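Local coordinates for protein restriction endonuclease EcoP15I, restriction subunit (Escherichia coli, PDB 4ZCF) that forms the ATP-driven motor and nuclease subunit of a type III restriction enzyme that, with Mod, recognises two inversely oriented 5'-CAGCAG-3' sites and cleaves DNA downstream of one, at residues T88-T93 with I225-R230; Q14-D19 with L263-T268; T116-A121 with Q476-I481. One frame throughout, in Å; residues are numbered along the deposited sequence.

In the fold
All three contacts bear on the first helicase lobe, whose parallel sheet carries both strand 222-226 and strand 263-267. Interaction 1 lies on AMP, joining the P-loop end to the DEPH segment. Interaction 2, its centre about 12 Å from that of interaction 1, packs helix 12-22 on the sheet edge; Q14 touches T93 and Y92 as well as AMP, whereas the side chain of Y265 stays about 12 Å from the nucleotide. Interaction 3, centred about 16 Å from interaction 1, joins this lobe to helix 475-483; I119 packs on D226, E227 and the AMP phosphate. Interactions 2 and 3 do not touch, their nearest atoms being about 15 Å apart.

Interaction 1 (T88-T93 with I225-R230); sequences TGKTYT and IDEPHR. With AMP (adenosine monophosphate), chain H; nucleotides of chain D.
K90 and E227 close this contact with a salt bridge, K90 NZ standing 2.9 Å from E227 OE1. The two side chains cross at about a right angle, and the ammonium nitrogen meets the oxygen from above the carboxylate plane, 47° out of it. K90 leaves the helix start with CG tucked between backbone N and carbonyl carbon (chi1 64°), then bends at chi2 and chi4 to pass the nucleotide; its CE lies 3.5 Å from AMP O2P, while NZ goes on to the glutamate. With an alanine in place of E227, K90 NZ would probably be left without its charged mate, and the end of the lysine would be freer to turn.

The sequence GTGKT, to which T88-T91 belong, is the Walker A motif (P-loop), and D226-H229 spell the DEPH form of the Walker B motif at the end of strand 222-226. AMP sits against both. T91 OG1 is 2.7 Å from AMP O2P, and D226 OD2 is 3.0 Å from AMP O3P. The clear partner of D226 OD2 is Y94 OH, by a hydrogen bond. At the base end, G89 CA lies 3.4 Å from AMP N7. Glycine suits this place by its positive phi (75°), and a CB would probably crowd AMP N6. G89 O accepts from T93 N at 3.2 Å and from T93 OG1 at 3.1 Å, the two donors reaching it from opposite faces of its plane, which ties the loop to the first helical turn.

With a single phosphate bound, the Walker A lysine bridges to the Walker B glutamate instead of gripping phosphate through NZ, an arrangement consistent with a nucleotide site that lacks the beta and gamma groups.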
loop_
_atom_site.group_PDB
_atom_site.type_symbol
_atom_site.label_atom_id
_atom_site.label_comp_id
_atom_site.label_asym_id
_atom_site.label_seq_id
_atom_site.Cartn_x
_atom_site.Cartn_y
_atom_site.Cartn_z
ATOM N N THR C 88 18.560 28.674 16.649
ATOM C CA THR C 88 18.023 29.963 16.176
ATOM C C THR C 88 16.823 29.834 15.220
ATOM O O THR C 88 16.331 30.847 14.707
ATOM C CB THR C 88 19.130 30.903 15.641
ATOM O OG1 THR C 88 19.679 30.383 14.432
ATOM C CG2 THR C 88 20.225 31.191 16.669
ATOM N N GLY C 89 16.374 28.598 14.998
ATOM C CA GLY C 89 15.237 28.276 14.140
ATOM C C GLY C 89 15.478 28.358 12.641
ATOM O O GLY C 89 14.678 28.986 11.933
ATOM N N LYS C 90 16.571 27.718 12.134
ATOM C CA LYS C 90 16.878 27.740 10.693
ATOM C C LYS C 90 15.857 26.948 9.850
ATOM O O LYS C 90 15.599 27.313 8.697
ATOM C CB LYS C 90 18.336 27.334 10.382
ATOM C CG LYS C 90 18.731 25.901 10.751
ATOM C CD LYS C 90 19.774 25.343 9.803
ATOM C CE LYS C 90 20.363 24.049 10.306
ATOM N NZ LYS C 90 21.555 24.281 11.178
ATOM N N THR C 91 15.267 25.887 10.452
ATOM C CA THR C 91 14.252 25.020 9.865
ATOM C C THR C 91 12.990 25.833 9.619
ATOM O O THR C 91 12.523 25.877 8.485
ATOM C CB THR C 91 14.048 23.770 10.744
ATOM O OG1 THR C 91 15.319 23.205 11.049
ATOM C CG2 THR C 91 13.184 22.718 10.082
ATOM N N TYR C 92 12.459 26.509 10.660
ATOM C CA TYR C 92 11.294 27.389 10.520
ATOM C C TYR C 92 11.513 28.436 9.397
ATOM O O TYR C 92 10.603 28.659 8.593
ATOM C CB TYR C 92 10.966 28.096 11.843
ATOM C CG TYR C 92 9.865 29.129 11.696
ATOM C CD1 TYR C 92 8.527 28.756 11.702
ATOM C CD2 TYR C 92 10.166 30.477 11.517
ATOM C CE1 TYR C 92 7.513 29.700 11.538
ATOM C CE2 TYR C 92 9.164 31.427 11.346
ATOM C CZ TYR C 92 7.838 31.034 11.353
ATOM O OH TYR C 92 6.853 31.974 11.155
ATOM N N THR C 93 12.722 29.069 9.361
ATOM C CA THR C 93 13.122 30.084 8.386
ATOM C C THR C 93 13.076 29.562 6.944
ATOM O O THR C 93 12.462 30.208 6.099
ATOM C CB THR C 93 14.461 30.728 8.785
ATOM O OG1 THR C 93 14.316 31.396 10.048
ATOM C CG2 THR C 93 14.975 31.706 7.741
ATOM N N ILE C 225 19.395 22.972 1.237
ATOM C CA ILE C 225 20.422 22.138 1.844
ATOM C C ILE C 225 20.586 22.475 3.323
ATOM O O ILE C 225 20.938 23.608 3.669
ATOM C CB ILE C 225 21.746 22.055 1.032
ATOM C CG1 ILE C 225 21.594 21.008 -0.084
ATOM C CG2 ILE C 225 22.945 21.656 1.925
ATOM C CD1 ILE C 225 21.514 21.518 -1.345
ATOM N N ASP C 226 20.284 21.474 4.187
ATOM C CA ASP C 226 20.371 21.508 5.643
ATOM C C ASP C 226 21.757 21.001 6.028
ATOM O O ASP C 226 22.132 19.891 5.637
ATOM C CB ASP C 226 19.276 20.607 6.245
ATOM C CG ASP C 226 18.841 20.971 7.649
ATOM O OD1 ASP C 226 19.682 20.920 8.558
ATOM O OD2 ASP C 226 17.638 21.227 7.847
ATOM N N GLU C 227 22.519 21.816 6.787
ATOM C CA GLU C 227 23.914 21.562 7.222
ATOM C C GLU C 227 24.793 21.371 5.962
ATOM O O GLU C 227 25.048 20.233 5.571
ATOM C CB GLU C 227 24.036 20.384 8.230
ATOM C CG GLU C 227 22.920 20.274 9.265
ATOM C CD GLU C 227 22.917 21.221 10.453
ATOM O OE1 GLU C 227 23.516 22.319 10.365
ATOM O OE2 GLU C 227 22.268 20.873 11.467
ATOM N N PRO C 228 25.178 22.469 5.252
ATOM C CA PRO C 228 25.894 22.302 3.974
ATOM C C PRO C 228 27.296 21.741 4.060
ATOM O O PRO C 228 27.850 21.343 3.035
ATOM C CB PRO C 228 25.857 23.702 3.358
ATOM C CG PRO C 228 25.732 24.613 4.503
ATOM C CD PRO C 228 24.950 23.899 5.552
ATOM N N HIS C 229 27.864 21.720 5.280
ATOM C CA HIS C 229 29.191 21.209 5.592
ATOM C C HIS C 229 29.257 19.677 5.486
ATOM O O HIS C 229 30.348 19.112 5.512
ATOM C CB HIS C 229 29.620 21.680 6.994
ATOM C CG HIS C 229 28.733 21.223 8.117
ATOM N ND1 HIS C 229 29.130 20.222 8.991
ATOM C CD2 HIS C 229 27.527 21.697 8.519
ATOM C CE1 HIS C 229 28.155 20.110 9.881
ATOM N NE2 HIS C 229 27.169 20.979 9.640
ATOM N N ARG C 230 28.092 19.017 5.380
ATOM C CA ARG C 230 27.964 17.571 5.276
ATOM C C ARG C 230 27.751 17.133 3.824
ATOM O O ARG C 230 27.563 15.945 3.534
ATOM C CB ARG C 230 26.862 17.072 6.207
ATOM C CG ARG C 230 27.319 16.954 7.657
ATOM C CD ARG C 230 26.154 16.514 8.527
ATOM N NE ARG C 230 26.554 15.772 9.725
ATOM C CZ ARG C 230 26.962 14.507 9.734
ATOM N NH1 ARG C 230 27.077 13.828 8.599
ATOM N NH2 ARG C 230 27.296 13.921 10.876
HETATM P P AMP H . 17.391 20.632 11.764
HETATM O O1P AMP H . 18.697 19.941 11.650
HETATM O O2P AMP H . 17.744 22.064 11.603
HETATM O O3P AMP H . 16.681 20.300 10.503
HETATM O "O5'" AMP H . 16.559 20.252 13.071
HETATM C "C5'" AMP H . 16.148 21.260 13.978
HETATM C "C4'" AMP H . 14.823 20.945 14.595
HETATM O "O4'" AMP H . 14.419 22.006 15.504
HETATM C "C3'" AMP H . 13.762 20.881 13.553
HETATM O "O3'" AMP H . 13.623 19.529 13.115
HETATM C "C2'" AMP H . 12.540 21.418 14.181
HETATM O "O2'" AMP H . 11.759 20.362 14.758
HETATM C "C1'" AMP H . 13.011 22.308 15.286
HETATM N N9 AMP H . 12.793 23.680 15.057
HETATM C C8 AMP H . 13.417 24.363 14.117
HETATM N N7 AMP H . 13.030 25.668 14.168
HETATM C C5 AMP H . 12.105 25.768 15.304
HETATM C C6 AMP H . 11.331 26.771 15.955
HETATM N N6 AMP H . 11.352 28.114 15.500
HETATM N N1 AMP H . 10.565 26.418 17.020
HETATM C C2 AMP H . 10.510 25.171 17.465
HETATM N N3 AMP H . 11.203 24.182 16.907
HETATM C C4 AMP H . 12.009 24.403 15.842
ATOM P P DT D 20 30.442 12.319 0.308
ATOM O OP1 DT D 20 29.664 13.403 -0.322
ATOM O OP2 DT D 20 31.804 12.032 -0.195
ATOM O "O5'" DT D 20 30.540 12.591 1.879
ATOM C "C5'" DT D 20 29.388 13.024 2.583
ATOM C "C4'" DT D 20 29.676 13.078 4.070
ATOM O "O4'" DT D 20 30.091 11.764 4.519
ATOM C "C3'" DT D 20 30.772 14.059 4.471
ATOM O "O3'" DT D 20 30.295 14.911 5.492
ATOM C "C2'" DT D 20 31.930 13.200 4.960
ATOM C "C1'" DT D 20 31.263 11.871 5.306
ATOM N N1 DT D 20 32.144 10.650 5.138
ATOM C C2 DT D 20 32.481 9.899 6.256
ATOM O O2 DT D 20 32.099 10.145 7.394
ATOM N N3 DT D 20 33.295 8.818 5.988
ATOM C C4 DT D 20 33.819 8.436 4.757
ATOM O O4 DT D 20 34.557 7.446 4.716
ATOM C C5 DT D 20 33.427 9.273 3.633
ATOM C C7 DT D 20 33.882 8.990 2.230
ATOM C C6 DT D 20 32.631 10.320 3.882
#

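Interaction 2 (Q14-D19 with L263-T268); sequences QKAGVD and LVYRLT
Y265 swings CG opposite its own backbone N (chi1 -179°) and turns its ring by chi2 of 74°, which lays one face of the phenol flat against the backbone of helix 12-22 at G17. G17 CA sits over the middle of that face, 3.9 Å from the ring centroid and only 13° off the ring normal, the geometry of a CH-pi contact. Beside it, A16 CB reaches the rim from the same side of the ring as G17, 3.6 Å from Y265 CE1 and 4.0 Å from Y265 OH. The phenol thus spans two consecutive helix residues, and because G17 carries no side chain the ring can rest on main-chain atoms, with the CA atoms of G17 and Y265 only 5.9 Å apart.

Strand 263-267 is an outermost strand of the seven-stranded parallel sheet of the first RecA-like lobe, beside strand 79-84, which leads to the P-loop. Helix 12-22 packs over this edge: Y265 also touches V82 and M84 of strand 79-84 and A20 of the helix, and its OH makes a weak hydrogen bond to H13 O. From the same helix, V18 reaches T97 and D100 of helix 90-105, while Q14 packs on T93 and belongs to the AMP pocket.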
loop_
_atom_site.group_PDB
_atom_site.type_symbol
_atom_site.label_atom_id
_atom_site.label_comp_id
_atom_site.label_asym_id
_atom_site.label_seq_id
_atom_site.Cartn_x
_atom_site.Cartn_y
_atom_site.Cartn_z
ATOM N N GLN C 14 14.621 35.773 12.597
ATOM C CA GLN C 14 14.063 34.838 11.615
ATOM C C GLN C 14 13.541 35.562 10.371
ATOM O O GLN C 14 13.959 35.213 9.265
ATOM C CB GLN C 14 13.000 33.927 12.234
ATOM C CG GLN C 14 13.623 32.768 13.011
ATOM C CD GLN C 14 12.670 31.955 13.850
ATOM O OE1 GLN C 14 13.068 30.974 14.472
ATOM N NE2 GLN C 14 11.400 32.332 13.916
ATOM N N LYS C 15 12.659 36.584 10.554
ATOM C CA LYS C 15 12.066 37.406 9.488
ATOM C C LYS C 15 13.141 38.037 8.633
ATOM O O LYS C 15 12.935 38.189 7.435
ATOM C CB LYS C 15 11.189 38.493 10.088
ATOM N N ALA C 16 14.304 38.369 9.244
ATOM C CA ALA C 16 15.471 38.946 8.573
ATOM C C ALA C 16 16.053 37.986 7.525
ATOM O O ALA C 16 16.373 38.414 6.416
ATOM C CB ALA C 16 16.523 39.332 9.603
ATOM N N GLY C 17 16.117 36.700 7.861
ATOM C CA GLY C 17 16.577 35.656 6.946
ATOM C C GLY C 17 15.584 35.343 5.834
ATOM O O GLY C 17 15.983 34.993 4.722
ATOM N N VAL C 18 14.279 35.451 6.123
ATOM C CA VAL C 18 13.249 35.196 5.118
ATOM C C VAL C 18 13.397 36.251 4.034
ATOM O O VAL C 18 13.504 35.911 2.865
ATOM C CB VAL C 18 11.811 35.180 5.702
ATOM C CG1 VAL C 18 10.794 34.835 4.626
ATOM C CG2 VAL C 18 11.686 34.224 6.885
ATOM N N ASP C 19 13.461 37.526 4.450
ATOM C CA ASP C 19 13.587 38.721 3.612
ATOM C C ASP C 19 14.881 38.696 2.809
ATOM O O ASP C 19 14.864 39.033 1.627
ATOM C CB ASP C 19 13.530 39.989 4.482
ATOM C CG ASP C 19 12.220 40.251 5.216
ATOM O OD1 ASP C 19 11.312 39.385 5.154
ATOM O OD2 ASP C 19 12.117 41.299 5.888
ATOM N N LEU C 263 26.587 34.772 0.013
ATOM C CA LEU C 263 26.164 34.979 1.396
ATOM C C LEU C 263 25.179 36.124 1.478
ATOM O O LEU C 263 25.503 37.273 1.167
ATOM C CB LEU C 263 27.331 35.121 2.380
ATOM C CG LEU C 263 26.946 35.330 3.848
ATOM C CD1 LEU C 263 26.170 34.143 4.401
ATOM C CD2 LEU C 263 28.166 35.598 4.699
ATOM N N VAL C 264 23.952 35.775 1.860
ATOM C CA VAL C 264 22.812 36.668 1.905
ATOM C C VAL C 264 22.399 37.055 3.338
ATOM O O VAL C 264 21.909 38.167 3.557
ATOM C CB VAL C 264 21.708 36.032 1.021
ATOM C CG1 VAL C 264 20.481 35.571 1.798
ATOM C CG2 VAL C 264 21.348 36.924 -0.141
ATOM N N TYR C 265 22.650 36.167 4.316
ATOM C CA TYR C 265 22.298 36.402 5.707
ATOM C C TYR C 265 23.271 35.684 6.646
ATOM O O TYR C 265 23.644 34.556 6.380
ATOM C CB TYR C 265 20.824 35.985 5.953
ATOM C CG TYR C 265 20.336 36.207 7.369
ATOM C CD1 TYR C 265 20.043 37.485 7.834
ATOM C CD2 TYR C 265 20.188 35.142 8.253
ATOM C CE1 TYR C 265 19.670 37.703 9.159
ATOM C CE2 TYR C 265 19.792 35.346 9.573
ATOM C CZ TYR C 265 19.519 36.628 10.018
ATOM O OH TYR C 265 19.109 36.838 11.309
ATOM N N ARG C 266 23.680 36.345 7.743
ATOM C CA ARG C 266 24.576 35.799 8.761
ATOM C C ARG C 266 24.184 36.183 10.201
ATOM O O ARG C 266 24.291 37.345 10.613
ATOM C CB ARG C 266 26.044 36.138 8.461
ATOM C CG ARG C 266 27.051 35.374 9.316
ATOM C CD ARG C 266 28.253 34.939 8.507
ATOM N NE ARG C 266 29.056 36.073 8.045
ATOM C CZ ARG C 266 30.155 36.514 8.650
ATOM N NH1 ARG C 266 30.600 35.920 9.754
ATOM N NH2 ARG C 266 30.821 37.548 8.155
ATOM N N LEU C 267 23.726 35.180 10.950
ATOM C CA LEU C 267 23.381 35.256 12.359
ATOM C C LEU C 267 24.313 34.259 12.991
ATOM O O LEU C 267 24.090 33.052 12.884
ATOM C CB LEU C 267 21.911 34.855 12.593
ATOM C CG LEU C 267 21.442 34.792 14.051
ATOM C CD1 LEU C 267 21.337 36.190 14.673
ATOM C CD2 LEU C 267 20.134 34.086 14.147
ATOM N N THR C 268 25.328 34.781 13.651
ATOM C CA THR C 268 26.392 34.042 14.301
ATOM C C THR C 268 26.094 33.562 15.680
ATOM O O THR C 268 25.115 33.930 16.255
ATOM C CB THR C 268 27.609 34.918 14.455
ATOM O OG1 THR C 268 27.228 36.081 15.178
ATOM C CG2 THR C 268 28.123 35.307 13.111
#

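Interaction 3 (T116-A121 with Q476-I481); sequences TLSIKA and QEINEI. With AMP (adenosine monophosphate), chain H; nucleotides of chain E.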
loop_
_atom_site.group_PDB
_atom_site.type_symbol
_atom_site.label_atom_id
_atom_site.label_comp_id
_atom_site.label_asym_id
_atom_site.label_seq_id
_atom_site.Cartn_x
_atom_site.Cartn_y
_atom_site.Cartn_z
ATOM N N THR C 116 21.268 13.296 7.278
ATOM C CA THR C 116 21.108 12.324 8.356
ATOM C C THR C 116 19.653 11.873 8.589
ATOM O O THR C 116 18.727 12.625 8.291
ATOM C CB THR C 116 21.838 12.949 9.578
ATOM O OG1 THR C 116 23.115 12.336 9.791
ATOM C CG2 THR C 116 21.017 13.036 10.822
ATOM N N LEU C 117 19.458 10.638 9.109
ATOM C CA LEU C 117 18.128 10.101 9.407
ATOM C C LEU C 117 17.435 10.834 10.547
ATOM O O LEU C 117 16.210 10.981 10.504
ATOM C CB LEU C 117 18.161 8.602 9.702
ATOM C CG LEU C 117 18.464 7.668 8.544
ATOM C CD1 LEU C 117 18.620 6.249 9.047
ATOM C CD2 LEU C 117 17.418 7.781 7.417
ATOM N N SER C 118 18.207 11.290 11.559
ATOM C CA SER C 118 17.694 12.039 12.714
ATOM C C SER C 118 17.172 13.424 12.286
ATOM O O SER C 118 16.136 13.878 12.781
ATOM C CB SER C 118 18.776 12.204 13.774
ATOM O OG SER C 118 19.450 10.991 14.065
ATOM N N ILE C 119 17.895 14.095 11.383
ATOM C CA ILE C 119 17.477 15.375 10.823
ATOM C C ILE C 119 16.257 15.098 9.909
ATOM O O ILE C 119 15.303 15.869 9.945
ATOM C CB ILE C 119 18.644 16.125 10.103
ATOM C CG1 ILE C 119 19.791 16.470 11.085
ATOM C CG2 ILE C 119 18.141 17.387 9.381
ATOM C CD1 ILE C 119 21.142 16.991 10.387
ATOM N N LYS C 120 16.259 13.971 9.161
ATOM C CA LYS C 120 15.115 13.586 8.316
ATOM C C LYS C 120 13.877 13.362 9.170
ATOM O O LYS C 120 12.833 13.889 8.841
ATOM C CB LYS C 120 15.422 12.327 7.473
ATOM C CG LYS C 120 14.447 12.124 6.306
ATOM C CD LYS C 120 14.914 11.041 5.348
ATOM C CE LYS C 120 14.295 9.694 5.625
ATOM N NZ LYS C 120 14.730 8.686 4.623
ATOM N N ALA C 121 14.007 12.636 10.291
ATOM C CA ALA C 121 12.907 12.369 11.225
ATOM C C ALA C 121 12.391 13.646 11.911
ATOM O O ALA C 121 11.176 13.826 12.013
ATOM C CB ALA C 121 13.321 11.324 12.250
ATOM N N GLN C 476 13.941 4.270 14.507
ATOM C CA GLN C 476 12.725 3.969 15.271
ATOM C C GLN C 476 12.785 4.611 16.667
ATOM O O GLN C 476 11.766 5.126 17.147
ATOM C CB GLN C 476 12.563 2.461 15.408
ATOM N N GLU C 477 13.990 4.593 17.301
ATOM C CA GLU C 477 14.229 5.150 18.627
ATOM C C GLU C 477 14.123 6.675 18.640
ATOM O O GLU C 477 13.590 7.236 19.602
ATOM C CB GLU C 477 15.581 4.699 19.160
ATOM N N ILE C 478 14.620 7.340 17.574
ATOM C CA ILE C 478 14.556 8.794 17.412
ATOM C C ILE C 478 13.101 9.219 17.201
ATOM O O ILE C 478 12.683 10.241 17.745
ATOM C CB ILE C 478 15.554 9.298 16.317
ATOM C CG1 ILE C 478 16.846 9.823 16.963
ATOM C CG2 ILE C 478 14.960 10.356 15.376
ATOM C CD1 ILE C 478 18.033 8.951 16.757
ATOM N N ASN C 479 12.329 8.409 16.448
ATOM C CA ASN C 479 10.908 8.656 16.200
ATOM C C ASN C 479 10.100 8.619 17.512
ATOM O O ASN C 479 9.250 9.485 17.727
ATOM C CB ASN C 479 10.360 7.649 15.200
ATOM N N GLU C 480 10.425 7.660 18.409
ATOM C CA GLU C 480 9.795 7.490 19.720
ATOM C C GLU C 480 10.051 8.690 20.642
ATOM O O GLU C 480 9.163 9.043 21.416
ATOM C CB GLU C 480 10.258 6.179 20.378
ATOM C CG GLU C 480 9.257 5.620 21.380
ATOM C CD GLU C 480 9.391 4.148 21.735
ATOM O OE1 GLU C 480 10.417 3.524 21.372
ATOM O OE2 GLU C 480 8.462 3.618 22.392
ATOM N N ILE C 481 11.254 9.319 20.545
ATOM C CA ILE C 481 11.648 10.522 21.299
ATOM C C ILE C 481 10.748 11.691 20.853
ATOM O O ILE C 481 10.125 12.356 21.682
ATOM C CB ILE C 481 13.164 10.848 21.098
ATOM C CG1 ILE C 481 14.074 9.790 21.773
ATOM C CG2 ILE C 481 13.507 12.269 21.587
ATOM C CD1 ILE C 481 15.469 9.651 21.153
HETATM P P AMP H . 17.391 20.632 11.764
HETATM O O1P AMP H . 18.697 19.941 11.650
HETATM O O2P AMP H . 17.744 22.064 11.603
HETATM O O3P AMP H . 16.681 20.300 10.503
HETATM O "O5'" AMP H . 16.559 20.252 13.071
HETATM C "C5'" AMP H . 16.148 21.260 13.978
HETATM C "C4'" AMP H . 14.823 20.945 14.595
HETATM O "O4'" AMP H . 14.419 22.006 15.504
HETATM C "C3'" AMP H . 13.762 20.881 13.553
HETATM O "O3'" AMP H . 13.623 19.529 13.115
HETATM C "C2'" AMP H . 12.540 21.418 14.181
HETATM O "O2'" AMP H . 11.759 20.362 14.758
HETATM C "C1'" AMP H . 13.011 22.308 15.286
HETATM N N9 AMP H . 12.793 23.680 15.057
HETATM C C8 AMP H . 13.417 24.363 14.117
HETATM N N7 AMP H . 13.030 25.668 14.168
HETATM C C5 AMP H . 12.105 25.768 15.304
HETATM C C6 AMP H . 11.331 26.771 15.955
HETATM N N6 AMP H . 11.352 28.114 15.500
HETATM N N1 AMP H . 10.565 26.418 17.020
HETATM C C2 AMP H . 10.510 25.171 17.465
HETATM N N3 AMP H . 11.203 24.182 16.907
HETATM C C4 AMP H . 12.009 24.403 15.842
ATOM P P DA E 5 22.321 7.812 10.012
ATOM O OP1 DA E 5 22.023 9.260 10.155
ATOM O OP2 DA E 5 21.606 6.859 10.901
ATOM O "O5'" DA E 5 22.104 7.454 8.473
ATOM C "C5'" DA E 5 22.436 6.162 8.050
ATOM C "C4'" DA E 5 22.343 5.976 6.546
ATOM O "O4'" DA E 5 23.584 5.352 6.131
ATOM C "C3'" DA E 5 21.199 5.048 6.132
ATOM O "O3'" DA E 5 20.433 5.611 5.040
ATOM C "C2'" DA E 5 21.879 3.724 5.789
ATOM C "C1'" DA E 5 23.365 4.042 5.652
ATOM N N9 DA E 5 24.283 3.077 6.284
ATOM C C8 DA E 5 24.382 2.735 7.619
ATOM N N7 DA E 5 25.268 1.795 7.860
ATOM C C5 DA E 5 25.801 1.504 6.598
ATOM C C6 DA E 5 26.775 0.579 6.133
ATOM N N6 DA E 5 27.490 -0.214 6.944
ATOM N N1 DA E 5 27.095 0.586 4.809
ATOM C C2 DA E 5 26.410 1.364 3.967
ATOM N N3 DA E 5 25.480 2.258 4.297
ATOM C C4 DA E 5 25.219 2.289 5.623
#
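No flat group takes part where S118 and A121 meet I478; an aliphatic side chain from helix 475-483 lies against one flank of helix 117-128. I478 spreads its branches over two residues three apart: CD1 comes 3.7 Å from S118 OG, and CG2 comes 3.7 Å from A121 CB. CG2 also lies 4.2 Å from S118 CA, which places I478 across the strip between the two small side chains. S118 holds OG beside the backbone N (chi1 -48°), which turns the oxygen to the end of the isoleucine.

The two helices belong to different lobes of the helicase-like motor, 117-128 following a strand of the first parallel sheet and 475-483 lying, along the chain, between two strands of the second. At the start of helix 117-128 a DNA phosphate is held: L117 N donates to OP1 of DA5 of chain E at 3.1 Å with an N-H...O angle of 163°, and T116 OG1 adds a weak bond to that oxygen. This use of a helix N-terminus is as in motif Ia of superfamily 2 helicases. I119 packs its CG2 3.4 Å from AMP O3P.

Because no hydrogen bond or salt bridge joins the two segments, the lobes meet here by van der Waals packing, one methyl on A121 CB and one against the S118 hydroxyl, consistent with lobes that can shift relative to each other.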